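Local coordinates for protein protease Do-like 2, chloroplastic (Arabidopsis thaliana, PDB 4FLN) that is a chloroplast serine protease that makes the primary cleavage of the photodamaged D1 protein of plant photosystem II, at residues T177-G182 with V230-V235; D185-Q190 with E320-R325; Q260-P265 with E269-P274; D304-G309 with T313-S318. All coordinates share one frame; numbering follows the deposited sequence.

Contact 1. Residues T177-G182 with V230-V235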
loop_
_atom_site.group_PDB
_atom_site.type_symbol
_atom_site.label_atom_id
_atom_site.label_comp_id
_atom_site.label_asym_id
_atom_site.label_seq_id
_atom_site.Cartn_x
_atom_site.Cartn_y
_atom_site.Cartn_z
ATOM N N THR B 177 23.616 -7.059 23.269
ATOM C CA THR B 177 22.785 -6.328 22.308
ATOM C C THR B 177 22.986 -4.822 22.463
ATOM O O THR B 177 23.865 -4.389 23.202
ATOM C CB THR B 177 21.287 -6.652 22.487
ATOM O OG1 THR B 177 20.956 -6.621 23.881
ATOM C CG2 THR B 177 20.961 -8.033 21.920
ATOM N N SER B 178 22.182 -4.025 21.762
ATOM C CA SER B 178 22.235 -2.569 21.916
ATOM C C SER B 178 21.008 -2.054 22.665
ATOM O O SER B 178 19.887 -2.457 22.367
ATOM C CB SER B 178 22.354 -1.878 20.556
ATOM O OG SER B 178 21.153 -1.982 19.816
ATOM N N TYR B 179 21.224 -1.192 23.658
ATOM C CA TYR B 179 20.111 -0.640 24.442
ATOM C C TYR B 179 19.567 0.708 23.941
ATOM O O TYR B 179 18.493 1.153 24.366
ATOM C CB TYR B 179 20.490 -0.537 25.925
ATOM C CG TYR B 179 20.403 -1.850 26.651
ATOM C CD1 TYR B 179 19.201 -2.541 26.726
ATOM C CD2 TYR B 179 21.520 -2.408 27.256
ATOM C CE1 TYR B 179 19.115 -3.752 27.383
ATOM C CE2 TYR B 179 21.445 -3.619 27.918
ATOM C CZ TYR B 179 20.241 -4.283 27.979
ATOM O OH TYR B 179 20.158 -5.482 28.636
ATOM N N ALA B 180 20.303 1.342 23.033
ATOM C CA ALA B 180 19.921 2.639 22.489
ATOM C C ALA B 180 20.444 2.701 21.071
ATOM O O ALA B 180 21.539 2.208 20.796
ATOM C CB ALA B 180 20.505 3.760 23.321
ATOM N N HIS B 181 19.678 3.310 20.170
ATOM C CA HIS B 181 19.952 3.132 18.754
ATOM C C HIS B 181 21.390 3.527 18.448
ATOM O O HIS B 181 21.799 4.660 18.699
ATOM C CB HIS B 181 18.978 3.940 17.922
ATOM N N GLY B 182 22.149 2.572 17.912
ATOM C CA GLY B 182 23.529 2.785 17.511
ATOM C C GLY B 182 24.474 3.215 18.622
ATOM O O GLY B 182 25.634 3.537 18.362
ATOM N N VAL B 230 15.155 -7.580 28.623
ATOM C CA VAL B 230 15.415 -7.204 30.003
ATOM C C VAL B 230 16.844 -6.739 30.206
ATOM O O VAL B 230 17.788 -7.462 29.907
ATOM C CB VAL B 230 15.139 -8.369 30.974
ATOM C CG1 VAL B 230 15.496 -7.959 32.397
ATOM C CG2 VAL B 230 13.686 -8.810 30.880
ATOM N N ILE B 231 16.996 -5.532 30.728
ATOM C CA ILE B 231 18.293 -5.079 31.193
ATOM C C ILE B 231 18.665 -5.854 32.459
ATOM O O ILE B 231 17.983 -5.735 33.479
ATOM C CB ILE B 231 18.237 -3.591 31.505
ATOM C CG1 ILE B 231 17.781 -2.830 30.258
ATOM C CG2 ILE B 231 19.595 -3.102 31.994
ATOM C CD1 ILE B 231 16.980 -1.584 30.529
ATOM N N PRO B 232 19.737 -6.668 32.395
ATOM C CA PRO B 232 20.088 -7.520 33.544
ATOM C C PRO B 232 20.644 -6.766 34.754
ATOM O O PRO B 232 21.091 -5.612 34.652
ATOM C CB PRO B 232 21.156 -8.467 32.978
ATOM C CG PRO B 232 21.683 -7.781 31.767
ATOM C CD PRO B 232 20.543 -6.988 31.204
ATOM N N THR B 233 20.604 -7.448 35.896
ATOM C CA THR B 233 21.140 -6.942 37.151
ATOM C C THR B 233 22.560 -6.399 37.029
ATOM O O THR B 233 22.878 -5.352 37.591
ATOM C CB THR B 233 21.147 -8.052 38.211
ATOM O OG1 THR B 233 19.804 -8.396 38.527
ATOM C CG2 THR B 233 21.856 -7.595 39.481
ATOM N N THR B 234 23.416 -7.117 36.309
ATOM C CA THR B 234 24.816 -6.719 36.198
ATOM C C THR B 234 24.995 -5.341 35.554
ATOM O O THR B 234 25.837 -4.556 35.986
ATOM C CB THR B 234 25.661 -7.782 35.472
ATOM O OG1 THR B 234 25.292 -7.834 34.092
ATOM C CG2 THR B 234 25.411 -9.146 36.083
ATOM N N VAL B 235 24.198 -5.042 34.533
ATOM C CA VAL B 235 24.273 -3.742 33.889
ATOM C C VAL B 235 23.716 -2.718 34.843
ATOM O O VAL B 235 24.159 -1.573 34.875
ATOM C CB VAL B 235 23.457 -3.691 32.603
ATOM C CG1 VAL B 235 23.395 -2.272 32.088
ATOM C CG2 VAL B 235 24.058 -4.611 31.567
#
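Y179 is the one residue of T177-G182 to reach the second segment, and its phenol is laid against the backbone and side chains of I231 and P232. CB points toward them, and with CG anti to the carbonyl carbon (chi1 -79°) the ring is carried across the gap. CD1 meets the CG1 methylene of I231 at 3.8 Å. CE1 comes nearest that same I231 CG1, at 3.3 Å, and CZ lies 3.7 Å from it; CG1 thus lies oblique to the ring, beside CD1, CE1 and CZ. At the tip, OH lies beside I231 CA at 3.2 Å. Near the ring plane, at the edge, Y179 OH also has P232 CD at 3.0 Å and V230 O at 3.3 Å. The polar need of the hydroxyl is met elsewhere, by a hydrogen bond with L187 O on strand 185-191. A leucine here would probably leave L187 O without its hydroxyl partner and open a gap beside I231 CG1 and P232 CD. I231 belongs to the surroundings of the active site: its side chain comes within about 5 Å of that of D122, a probable charge-relay residue. The contact sits in the second beta-barrel of the chymotrypsin-like protease domain. Y179 follows strand 165-178 and spans strand 185-191, packing on L186, to reach strand 228-232 just where P232 holds the N-cap position of helix 233-246, while I231 leans on F216 of strand 211-216.

Contact 2. Residues D185-Q190 with E320-R325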
loop_
_atom_site.group_PDB
_atom_site.type_symbol
_atom_site.label_atom_id
_atom_site.label_comp_id
_atom_site.label_asym_id
_atom_site.label_seq_id
_atom_site.Cartn_x
_atom_site.Cartn_y
_atom_site.Cartn_z
ATOM N N ASP B 185 26.759 -1.473 23.174
ATOM C CA ASP B 185 26.374 -2.880 23.251
ATOM C C ASP B 185 26.657 -3.440 24.635
ATOM O O ASP B 185 27.806 -3.529 25.058
ATOM C CB ASP B 185 27.091 -3.718 22.191
ATOM C CG ASP B 185 26.263 -3.896 20.925
ATOM O OD1 ASP B 185 25.721 -2.888 20.423
ATOM O OD2 ASP B 185 26.147 -5.044 20.433
ATOM N N LEU B 186 25.595 -3.822 25.330
ATOM C CA LEU B 186 25.701 -4.332 26.681
ATOM C C LEU B 186 25.002 -5.684 26.812
ATOM O O LEU B 186 24.184 -6.058 25.980
ATOM C CB LEU B 186 25.090 -3.341 27.661
ATOM C CG LEU B 186 25.568 -1.895 27.549
ATOM C CD1 LEU B 186 24.766 -1.006 28.474
ATOM C CD2 LEU B 186 27.051 -1.791 27.862
ATOM N N LEU B 187 25.330 -6.422 27.863
ATOM C CA LEU B 187 24.717 -7.719 28.062
ATOM C C LEU B 187 23.211 -7.483 28.168
ATOM O O LEU B 187 22.779 -6.396 28.559
ATOM C CB LEU B 187 25.274 -8.363 29.330
ATOM C CG LEU B 187 24.847 -9.769 29.764
ATOM C CD1 LEU B 187 25.398 -10.830 28.823
ATOM C CD2 LEU B 187 25.326 -10.033 31.178
ATOM N N GLY B 188 22.418 -8.478 27.776
ATOM C CA GLY B 188 20.975 -8.395 27.873
ATOM C C GLY B 188 20.351 -9.771 27.989
ATOM O O GLY B 188 20.934 -10.752 27.541
ATOM N N ILE B 189 19.164 -9.837 28.587
ATOM C CA ILE B 189 18.438 -11.091 28.736
ATOM C C ILE B 189 17.212 -11.060 27.847
ATOM O O ILE B 189 16.440 -10.110 27.896
ATOM C CB ILE B 189 17.962 -11.306 30.191
ATOM C CG1 ILE B 189 19.139 -11.244 31.164
ATOM C CG2 ILE B 189 17.220 -12.631 30.336
ATOM C CD1 ILE B 189 18.711 -11.126 32.612
ATOM N N GLN B 190 17.044 -12.093 27.026
ATOM C CA GLN B 190 15.837 -12.263 26.221
ATOM C C GLN B 190 14.861 -13.172 26.953
ATOM O O GLN B 190 15.255 -14.193 27.511
ATOM C CB GLN B 190 16.183 -12.924 24.902
ATOM C CG GLN B 190 16.251 -12.027 23.699
ATOM C CD GLN B 190 16.440 -12.832 22.419
ATOM O OE1 GLN B 190 15.797 -13.870 22.228
ATOM N NE2 GLN B 190 17.321 -12.360 21.541
ATOM N N GLU B 320 29.651 -21.711 29.218
ATOM C CA GLU B 320 29.272 -20.656 28.281
ATOM C C GLU B 320 30.421 -19.781 27.777
ATOM O O GLU B 320 31.450 -19.631 28.435
ATOM C CB GLU B 320 28.197 -19.762 28.912
ATOM C CG GLU B 320 27.040 -20.525 29.552
ATOM C CD GLU B 320 25.897 -19.619 29.999
ATOM O OE1 GLU B 320 25.082 -20.062 30.837
ATOM O OE2 GLU B 320 25.809 -18.469 29.515
ATOM N N ARG B 321 30.223 -19.197 26.601
ATOM C CA ARG B 321 31.133 -18.186 26.075
ATOM C C ARG B 321 30.383 -16.872 25.844
ATOM O O ARG B 321 29.156 -16.852 25.811
ATOM C CB ARG B 321 31.806 -18.668 24.787
ATOM C CG ARG B 321 32.677 -19.899 24.980
ATOM C CD ARG B 321 33.647 -20.108 23.818
ATOM N NE ARG B 321 34.801 -19.205 23.840
ATOM C CZ ARG B 321 35.891 -19.399 24.581
ATOM N NH1 ARG B 321 35.973 -20.453 25.381
ATOM N NH2 ARG B 321 36.898 -18.540 24.529
ATOM N N ILE B 322 31.124 -15.775 25.716
ATOM C CA ILE B 322 30.520 -14.453 25.542
ATOM C C ILE B 322 31.348 -13.553 24.634
ATOM O O ILE B 322 32.584 -13.589 24.644
ATOM C CB ILE B 322 30.333 -13.728 26.891
ATOM C CG1 ILE B 322 29.368 -12.552 26.745
ATOM C CG2 ILE B 322 31.672 -13.267 27.446
ATOM C CD1 ILE B 322 27.956 -12.962 26.375
ATOM N N ALA B 323 30.661 -12.730 23.856
ATOM C CA ALA B 323 31.341 -11.778 22.999
ATOM C C ALA B 323 32.327 -10.947 23.813
ATOM O O ALA B 323 32.038 -10.496 24.926
ATOM C CB ALA B 323 30.347 -10.888 22.282
ATOM N N PHE B 324 33.500 -10.768 23.226
ATOM C CA PHE B 324 34.602 -10.031 23.807
ATOM C C PHE B 324 34.109 -8.696 24.376
ATOM O O PHE B 324 34.534 -8.274 25.461
ATOM C CB PHE B 324 35.622 -9.829 22.691
ATOM C CG PHE B 324 36.781 -8.992 23.063
ATOM C CD1 PHE B 324 37.192 -8.898 24.371
ATOM C CD2 PHE B 324 37.460 -8.284 22.090
ATOM C CE1 PHE B 324 38.261 -8.108 24.702
ATOM C CE2 PHE B 324 38.529 -7.496 22.414
ATOM C CZ PHE B 324 38.934 -7.404 23.719
ATOM N N ARG B 325 33.185 -8.051 23.663
ATOM C CA ARG B 325 32.627 -6.778 24.113
ATOM C C ARG B 325 32.230 -6.781 25.597
ATOM O O ARG B 325 32.470 -5.798 26.307
ATOM C CB ARG B 325 31.427 -6.377 23.249
ATOM C CG ARG B 325 31.814 -5.649 21.951
ATOM C CD ARG B 325 30.639 -5.513 20.975
ATOM N NE ARG B 325 30.284 -6.803 20.387
ATOM C CZ ARG B 325 29.164 -7.042 19.714
ATOM N NH1 ARG B 325 28.270 -6.076 19.538
ATOM N NH2 ARG B 325 28.934 -8.253 19.223
#
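D185 and R325 bury the largest surfaces here, joined by a salt bridge between D185 OD2 and R325 NH1 at 2.5 Å, a length too short to take literally. Both side chains set out toward each other, and the arginine chain bends at chi3 (-71°) to bring NH1 round to the carboxylate. The grip is one-ended: OD1 stays 4.2 Å from R325 NH1, and although the carboxylate and guanidinium planes are just 28° apart, OD2 approaches the guanidinium obliquely. The aliphatic part takes some share too, with R325 CD 4.2 Å from D185 CB. This is a junction between domains: strand 185-191 belongs to the protease barrel, whereas the weak strand 321-323 and the start of helix 325-329 belong to the first PDZ domain. R325 also packs on the backbone of the bound peptide, and L186 on a modified side chain of it. With an alanine in place of D185, R325 NH1 would probably lose its carboxylate mate across the domain boundary, leaving the guanidinium freer to turn. A second, apolar touch is made by L187 and I322. Having CG anti to the backbone N (chi1 -178°) brings the end of L187 to the PDZ side, where its CD1 methyl meets I322 CD1 at 4.1 Å, the two side chains crossing at about a right angle. I322 is backed in turn by V314 of the neighbouring strand.

Contact 3. Residues Q260-P265 with E269-P274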
loop_
_atom_site.group_PDB
_atom_site.type_symbol
_atom_site.label_atom_id
_atom_site.label_comp_id
_atom_site.label_asym_id
_atom_site.label_seq_id
_atom_site.Cartn_x
_atom_site.Cartn_y
_atom_site.Cartn_z
ATOM N N GLN B 260 38.303 -7.512 12.988
ATOM C CA GLN B 260 37.945 -8.484 11.968
ATOM C C GLN B 260 38.120 -9.900 12.536
ATOM O O GLN B 260 39.133 -10.195 13.174
ATOM C CB GLN B 260 38.801 -8.283 10.713
ATOM C CG GLN B 260 38.433 -9.180 9.562
ATOM C CD GLN B 260 39.239 -8.912 8.293
ATOM O OE1 GLN B 260 39.441 -7.759 7.888
ATOM N NE2 GLN B 260 39.694 -9.988 7.652
ATOM N N LYS B 261 37.123 -10.760 12.325
ATOM C CA LYS B 261 37.224 -12.169 12.710
ATOM C C LYS B 261 38.285 -12.886 11.863
ATOM O O LYS B 261 38.430 -12.588 10.677
ATOM C CB LYS B 261 35.859 -12.860 12.570
ATOM C CG LYS B 261 34.848 -12.493 13.661
ATOM C CD LYS B 261 33.432 -12.919 13.303
ATOM C CE LYS B 261 32.370 -12.148 14.118
ATOM N NZ LYS B 261 32.071 -12.701 15.486
ATOM N N LEU B 262 39.050 -13.806 12.457
ATOM C CA LEU B 262 39.940 -14.606 11.623
ATOM C C LEU B 262 39.471 -16.045 11.630
ATOM O O LEU B 262 39.896 -16.844 12.461
ATOM C CB LEU B 262 41.353 -14.566 12.206
ATOM C CG LEU B 262 41.813 -13.213 12.756
ATOM C CD1 LEU B 262 43.041 -13.369 13.627
ATOM C CD2 LEU B 262 42.078 -12.246 11.616
ATOM N N GLU B 263 38.635 -16.374 10.651
ATOM C CA GLU B 263 38.213 -17.735 10.368
ATOM C C GLU B 263 39.158 -18.397 9.365
ATOM O O GLU B 263 39.529 -19.559 9.503
ATOM C CB GLU B 263 36.763 -17.749 9.884
ATOM C CG GLU B 263 36.182 -19.125 9.600
ATOM C CD GLU B 263 34.733 -19.052 9.143
ATOM O OE1 GLU B 263 34.221 -20.056 8.592
ATOM O OE2 GLU B 263 34.108 -17.982 9.340
ATOM N N ASN B 264 39.549 -17.636 8.350
ATOM C CA ASN B 264 40.325 -18.180 7.244
ATOM C C ASN B 264 41.740 -18.600 7.601
ATOM O O ASN B 264 42.480 -17.842 8.213
ATOM C CB ASN B 264 40.368 -17.203 6.080
ATOM C CG ASN B 264 41.141 -17.750 4.919
ATOM O OD1 ASN B 264 42.364 -17.617 4.857
ATOM N ND2 ASN B 264 40.440 -18.397 3.997
ATOM N N PRO B 265 42.121 -19.817 7.204
ATOM C CA PRO B 265 43.422 -20.410 7.522
ATOM C C PRO B 265 44.585 -19.517 7.122
ATOM O O PRO B 265 45.491 -19.285 7.928
ATOM C CB PRO B 265 43.448 -21.655 6.639
ATOM C CG PRO B 265 42.038 -22.006 6.447
ATOM C CD PRO B 265 41.278 -20.725 6.411
ATOM N N GLU B 269 47.607 -17.887 9.199
ATOM C CA GLU B 269 48.982 -18.278 8.896
ATOM C C GLU B 269 49.833 -17.047 8.552
ATOM O O GLU B 269 50.946 -16.874 9.056
ATOM C CB GLU B 269 49.009 -19.300 7.760
ATOM C CG GLU B 269 50.341 -20.019 7.588
ATOM C CD GLU B 269 50.327 -21.007 6.433
ATOM O OE1 GLU B 269 50.173 -20.561 5.275
ATOM O OE2 GLU B 269 50.460 -22.226 6.682
ATOM N N CYS B 270 49.293 -16.188 7.701
ATOM C CA CYS B 270 49.972 -14.966 7.301
ATOM C C CYS B 270 50.310 -14.104 8.511
ATOM O O CYS B 270 51.401 -13.558 8.614
ATOM C CB CYS B 270 49.075 -14.177 6.352
ATOM S SG CYS B 270 49.841 -12.749 5.629
ATOM N N LEU B 271 49.361 -13.995 9.430
ATOM C CA LEU B 271 49.523 -13.153 10.605
ATOM C C LEU B 271 50.332 -13.816 11.723
ATOM O O LEU B 271 50.656 -13.176 12.722
ATOM C CB LEU B 271 48.151 -12.710 11.113
ATOM C CG LEU B 271 47.648 -11.469 10.381
ATOM C CD1 LEU B 271 46.136 -11.371 10.416
ATOM C CD2 LEU B 271 48.285 -10.248 10.998
ATOM N N LYS B 272 50.666 -15.089 11.539
ATOM C CA LYS B 272 51.439 -15.835 12.527
ATOM C C LYS B 272 50.678 -15.971 13.834
ATOM O O LYS B 272 51.240 -15.795 14.914
ATOM C CB LYS B 272 52.806 -15.181 12.771
ATOM C CG LYS B 272 53.952 -15.782 11.959
ATOM C CD LYS B 272 53.589 -15.936 10.486
ATOM C CE LYS B 272 54.710 -16.611 9.700
ATOM N NZ LYS B 272 54.333 -16.852 8.272
ATOM N N VAL B 273 49.394 -16.287 13.718
ATOM C CA VAL B 273 48.548 -16.570 14.870
ATOM C C VAL B 273 48.447 -18.078 15.081
ATOM O O VAL B 273 47.983 -18.795 14.197
ATOM C CB VAL B 273 47.130 -16.017 14.647
ATOM C CG1 VAL B 273 46.204 -16.451 15.761
ATOM C CG2 VAL B 273 47.160 -14.505 14.519
ATOM N N PRO B 274 48.905 -18.573 16.241
ATOM C CA PRO B 274 48.813 -20.007 16.557
ATOM C C PRO B 274 47.426 -20.487 17.027
ATOM O O PRO B 274 46.667 -19.747 17.662
ATOM C CB PRO B 274 49.853 -20.191 17.676
ATOM C CG PRO B 274 50.709 -18.954 17.634
ATOM C CD PRO B 274 49.785 -17.866 17.182
#
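P265 and E269 face each other one turn apart in helix 265-271 of the first PDZ domain, which is capped at both ends. P265 O accepts from E269 N at 2.8 Å in the ordinary i to i+4 bond of an alpha-helix, with an N-H...O angle of 160° and the donor in the carbonyl plane. The CB of E269 lies 3.5 Å from P265 O, while its CG, anti to the backbone N (chi1 -166°), begins an extended chain whose OE1 is hydrogen-bonded to Y464 OH of the third subunit. Ahead of the helix, N264 is the N-cap: its OD1 takes the backbone N-H of L267, while its ND2 donates to I429 O and V427 O of the third subunit. The helix ends in a Schellman motif, with K272 at positive phi (64°) and its N bonded back to E269 O at 3.1 Å. That reversal returns V273 to the side where L262 waits. L262, just past strand 257-261, divides its two methyls between the helix end and the turn. CD2 meets L271 CD1 at 4.3 Å, and CD1 meets V273 CG2 at 4.4 Å, so one leucine fills the angle between the two residues. All three side chains also rest on V299 of strand 299-303, and L262 and L271 on L280 as well, which lays the helix end on the PDZ sheet.

Contact 4. Residues D304-G309 with T313-S318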
loop_
_atom_site.group_PDB
_atom_site.type_symbol
_atom_site.label_atom_id
_atom_site.label_comp_id
_atom_site.label_asym_id
_atom_site.label_seq_id
_atom_site.Cartn_x
_atom_site.Cartn_y
_atom_site.Cartn_z
ATOM N N ASP B 304 42.771 -9.089 29.816
ATOM C CA ASP B 304 42.816 -9.386 31.252
ATOM C C ASP B 304 43.058 -10.882 31.483
ATOM O O ASP B 304 42.452 -11.490 32.367
ATOM C CB ASP B 304 41.520 -8.957 31.959
ATOM C CG ASP B 304 41.497 -7.464 32.331
ATOM O OD1 ASP B 304 42.558 -6.800 32.287
ATOM O OD2 ASP B 304 40.404 -6.959 32.686
ATOM N N ASP B 305 43.935 -11.458 30.665
ATOM C CA ASP B 305 44.318 -12.879 30.725
ATOM C C ASP B 305 43.194 -13.889 30.450
ATOM O O ASP B 305 43.315 -15.068 30.795
ATOM C CB ASP B 305 45.014 -13.217 32.054
ATOM C CG ASP B 305 46.313 -12.451 32.245
ATOM O OD1 ASP B 305 47.312 -12.780 31.565
ATOM O OD2 ASP B 305 46.336 -11.521 33.081
ATOM N N LEU B 306 42.131 -13.439 29.793
ATOM C CA LEU B 306 41.160 -14.353 29.204
ATOM C C LEU B 306 41.443 -14.419 27.708
ATOM O O LEU B 306 41.603 -13.388 27.059
ATOM C CB LEU B 306 39.724 -13.880 29.456
ATOM C CG LEU B 306 39.242 -13.852 30.913
ATOM C CD1 LEU B 306 37.967 -13.036 31.056
ATOM C CD2 LEU B 306 39.048 -15.267 31.460
ATOM N N HIS B 307 41.529 -15.625 27.165
ATOM C CA HIS B 307 41.860 -15.783 25.754
ATOM C C HIS B 307 40.681 -15.473 24.845
ATOM O O HIS B 307 39.541 -15.811 25.153
ATOM C CB HIS B 307 42.404 -17.188 25.478
ATOM C CG HIS B 307 43.808 -17.394 25.957
ATOM N ND1 HIS B 307 44.774 -16.414 25.869
ATOM C CD2 HIS B 307 44.406 -18.462 26.534
ATOM C CE1 HIS B 307 45.908 -16.871 26.368
ATOM N NE2 HIS B 307 45.711 -18.111 26.780
ATOM N N VAL B 308 40.977 -14.841 23.716
ATOM C CA VAL B 308 39.974 -14.416 22.742
ATOM C C VAL B 308 40.070 -15.281 21.495
ATOM O O VAL B 308 41.151 -15.390 20.902
ATOM C CB VAL B 308 40.207 -12.936 22.352
ATOM C CG1 VAL B 308 39.594 -12.625 21.029
ATOM C CG2 VAL B 308 39.670 -12.006 23.424
ATOM N N GLY B 309 38.948 -15.883 21.089
ATOM C CA GLY B 309 38.933 -16.815 19.962
ATOM C C GLY B 309 38.923 -16.250 18.540
ATOM O O GLY B 309 38.982 -15.040 18.335
ATOM N N THR B 313 34.557 -14.329 20.738
ATOM C CA THR B 313 34.105 -14.771 22.060
ATOM C C THR B 313 35.213 -15.014 23.082
ATOM O O THR B 313 36.392 -14.836 22.799
ATOM C CB THR B 313 33.156 -15.980 21.971
ATOM O OG1 THR B 313 33.894 -17.201 22.127
ATOM C CG2 THR B 313 32.435 -15.970 20.629
ATOM N N VAL B 314 34.811 -15.475 24.260
ATOM C CA VAL B 314 35.656 -15.444 25.445
ATOM C C VAL B 314 34.942 -16.176 26.588
ATOM O O VAL B 314 33.724 -16.113 26.700
ATOM C CB VAL B 314 35.917 -13.979 25.862
ATOM C CG1 VAL B 314 35.199 -13.652 27.156
ATOM C CG2 VAL B 314 37.414 -13.691 25.978
ATOM N N PRO B 315 35.698 -16.902 27.426
ATOM C CA PRO B 315 35.104 -17.610 28.568
ATOM C C PRO B 315 34.207 -16.718 29.431
ATOM O O PRO B 315 34.565 -15.591 29.770
ATOM C CB PRO B 315 36.329 -18.091 29.368
ATOM C CG PRO B 315 37.527 -17.423 28.735
ATOM C CD PRO B 315 37.140 -17.164 27.318
ATOM N N PHE B 316 33.040 -17.236 29.785
ATOM C CA PHE B 316 32.020 -16.430 30.435
ATOM C C PHE B 316 31.651 -17.046 31.779
ATOM O O PHE B 316 32.050 -16.561 32.836
ATOM C CB PHE B 316 30.797 -16.360 29.513
ATOM C CG PHE B 316 29.640 -15.586 30.074
ATOM C CD1 PHE B 316 29.821 -14.682 31.104
ATOM C CD2 PHE B 316 28.363 -15.779 29.569
ATOM C CE1 PHE B 316 28.749 -13.979 31.615
ATOM C CE2 PHE B 316 27.289 -15.088 30.079
ATOM C CZ PHE B 316 27.478 -14.185 31.102
ATOM N N ARG B 317 30.886 -18.126 31.718
ATOM C CA ARG B 317 30.549 -18.916 32.891
ATOM C C ARG B 317 30.641 -20.377 32.459
ATOM O O ARG B 317 30.755 -20.665 31.265
ATOM C CB ARG B 317 29.170 -18.545 33.462
ATOM C CG ARG B 317 27.978 -18.950 32.598
ATOM C CD ARG B 317 27.037 -17.772 32.329
ATOM N NE ARG B 317 26.207 -17.408 33.476
ATOM C CZ ARG B 317 24.893 -17.210 33.411
ATOM N NH1 ARG B 317 24.255 -17.348 32.260
ATOM N NH2 ARG B 317 24.213 -16.876 34.496
ATOM N N SER B 318 30.556 -21.293 33.412
ATOM C CA SER B 318 31.168 -22.610 33.274
ATOM C C SER B 318 31.009 -23.295 31.907
ATOM O O SER B 318 31.993 -23.781 31.345
ATOM C CB SER B 318 30.635 -23.518 34.380
ATOM O OG SER B 318 29.742 -22.800 35.220
#
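L306 opens the contact by packing on both V314 and P315. Its CB lies 4.2 Å from V314 CG2, and its CD2 meets P315 CG at 3.8 Å as the two side chains lie alongside, pointing opposite ways. CG is anti to the carbonyl carbon (chi1 -65°), which sends the leucine along the proline ring and onto L327 of helix 325-329. At H307 the backbone does the work while the imidazole takes no close part: the carbonyl oxygen faces carbon, with V314 CG2 and P315 CD as its neighbours, the latter 3.5 Å from H307 O. V308 comes next, its CG2, anti to the carbonyl carbon, crossing V314 CG2 obliquely at 3.8 Å, while its backbone is bonded to V301 and G278. G309 closes the walk with the hydrogen bond of the pair, G309 N to T313 O at 3.2 Å. The bond is nearly straight at the hydrogen (167°), though the donor is tilted 31° from the carbonyl plane. The segments run in roughly opposite directions and three residues link them, yet with this one bond they do not form a regular antiparallel ladder within the first PDZ domain. P315, which would face H307 in such a ladder, brings a CD methylene and no N-H to H307 O, and this probably accounts for the missing bond. On its other side V314 pairs with I322. T313 OG1 is hydrogen-bonded with R321 NE and with D107 of the second subunit. Apart from that one backbone bond, the segments are held by apolar side chains.

Overall arrangement
The four contacts run from the protease barrel into the first PDZ domain. Contacts 1 and 2, with centres 10 Å apart, meet in one sheet, where strand 185-191 of contact 2 runs between strands 165-178 and 228-232 of contact 1. Contact 1 lies nearest the probable charge relay, I231 being about 7 Å from S200 between side chains, whereas contact 2 spans the domain boundary beside the bound peptide. Contact 4, centred 12 Å from contact 2 and nested in its loop, continues it through I322 N to V314 O; both touch the second subunit. Contact 3, centred 18 Å from contact 4, shares its PDZ sheet and faces the third subunit.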